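Local coordinates for protein BaAA10 Lytic Polysaccharide Monooxygenase (Bacillus amyloliquefaciens, PDB 2YOW) that probably cleaves crystalline polysaccharides such as chitin or cellulose by copper-dependent oxidation, as an AA10 lytic polysaccharide monooxygenase, at residues A96-S101 / A163-A168. Residues are numbered along the deposited sequence; the frame is centred on the assembly and turned at random.
Sequences APHATS and ADTSNA
H98 reaches across to D164 edge-on: ring atom ND1 donates to OD1 at 2.8 Å, nearly straight at 170°, and OD1 receives the hydrogen on its syn lone pair. The carboxylate oxygen lies almost in the imidazole plane, yet the carboxylate itself is turned 65° against the ring. D164 CG stands between its own backbone N and carbonyl carbon (chi1 73°), which swings the acid back toward H98. The bond fixes the rotation of the ring. Beyond it, the T165 methyl CG2 approaches H98 CE1 obliquely at 4.1 Å, a looser touch.

The closer packing is around A163. Its N donates to A99 O at 2.8 Å. S101 OG, set beside its backbone N, leans on A163, 3.3 Å from A163 CB, while the methyls of A99 and A163 meet at 4.3 Å. On the solvent side D164 is exposed, and the chain turns at T165, whose OG1 accepts from N167 N in an ST turn that shapes the bend leading into strand 167-177.

A96 is backbone-bonded to the N-terminal H1, so this edge lies beside the N-terminus, an arrangement consistent with the histidine brace of AA10 enzymes, in which the N-terminal histidine and a second histidine bind copper. Behind this surface patch T100 is buried, with CB directed away from A163 and OG1 bonded to both H98 O and W160 NE1. The H98 side chain also rests on W160 and V162 of strand 154-162. The contact thus ties the loop entering strand 100-108 to the turn joining antiparallel strands 154-162 and 167-177, at one end of the larger sheet.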
# COMPACT_ATOMS: atom_id res chain seq x y z
N ALA A 96 -2.97 9.64 -12.59
CA ALA A 96 -2.06 9.74 -13.73
C ALA A 96 -1.49 8.36 -14.01
O ALA A 96 -0.51 7.94 -13.36
CB ALA A 96 -0.97 10.75 -13.45
N PRO A 97 -2.09 7.63 -14.96
CA PRO A 97 -1.72 6.22 -15.18
C PRO A 97 -0.47 6.05 -16.07
O PRO A 97 -0.54 5.69 -17.24
CB PRO A 97 -2.98 5.63 -15.85
CG PRO A 97 -3.63 6.79 -16.55
CD PRO A 97 -3.30 8.01 -15.74
N HIS A 98 0.69 6.28 -15.47
CA HIS A 98 1.97 6.19 -16.14
C HIS A 98 2.24 4.82 -16.78
O HIS A 98 1.76 3.77 -16.34
CB HIS A 98 3.11 6.42 -15.13
CG HIS A 98 3.39 7.86 -14.80
ND1 HIS A 98 4.56 8.49 -15.18
CD2 HIS A 98 2.70 8.76 -14.06
CE1 HIS A 98 4.56 9.73 -14.72
NE2 HIS A 98 3.44 9.92 -14.05
N ALA A 99 3.12 4.85 -17.76
CA ALA A 99 3.73 3.65 -18.26
C ALA A 99 4.31 2.85 -17.08
O ALA A 99 4.94 3.42 -16.18
CB ALA A 99 4.83 4.03 -19.25
N THR A 100 4.09 1.54 -17.10
CA THR A 100 4.32 0.67 -15.95
C THR A 100 5.21 -0.50 -16.29
O THR A 100 5.01 -1.15 -17.31
CB THR A 100 2.95 0.13 -15.49
OG1 THR A 100 2.11 1.24 -15.16
CG2 THR A 100 3.06 -0.86 -14.33
N SER A 101 6.16 -0.80 -15.39
CA SER A 101 7.00 -1.99 -15.48
C SER A 101 6.35 -3.21 -14.89
O SER A 101 6.27 -4.27 -15.53
CB SER A 101 8.29 -1.73 -14.74
OG SER A 101 8.96 -0.64 -15.37
N ALA A 163 7.44 2.83 -15.17
CA ALA A 163 8.55 2.53 -16.12
C ALA A 163 9.32 3.76 -16.55
O ALA A 163 10.51 3.66 -16.88
CB ALA A 163 8.02 1.83 -17.35
N ASP A 164 8.68 4.92 -16.53
CA ASP A 164 9.27 6.13 -17.13
C ASP A 164 9.76 7.15 -16.07
O ASP A 164 9.96 8.33 -16.40
CB ASP A 164 8.33 6.81 -18.16
CG ASP A 164 7.15 7.52 -17.54
OD1 ASP A 164 6.71 7.14 -16.43
OD2 ASP A 164 6.60 8.42 -18.25
N THR A 165 9.89 6.68 -14.83
CA THR A 165 10.46 7.45 -13.72
C THR A 165 11.32 6.57 -12.85
O THR A 165 11.40 5.38 -13.07
CB THR A 165 9.39 8.12 -12.85
OG1 THR A 165 8.74 7.15 -12.02
CG2 THR A 165 8.41 8.90 -13.69
N SER A 166 11.99 7.17 -11.88
CA SER A 166 12.78 6.43 -10.93
C SER A 166 11.89 5.96 -9.71
O SER A 166 12.41 5.50 -8.70
CB SER A 166 13.90 7.32 -10.42
OG SER A 166 13.36 8.40 -9.68
N ASN A 167 10.58 6.14 -9.81
CA ASN A 167 9.70 5.93 -8.67
C ASN A 167 8.70 4.79 -8.74
O ASN A 167 8.47 4.16 -9.79
CB ASN A 167 8.96 7.23 -8.39
CG ASN A 167 9.87 8.30 -7.85
OD1 ASN A 167 10.90 8.01 -7.25
ND2 ASN A 167 9.44 9.52 -7.97
N ALA A 168 8.09 4.53 -7.60
CA ALA A 168 7.04 3.51 -7.45
C ALA A 168 6.05 4.02 -6.41
O ALA A 168 6.38 4.93 -5.62
CB ALA A 168 7.65 2.17 -6.99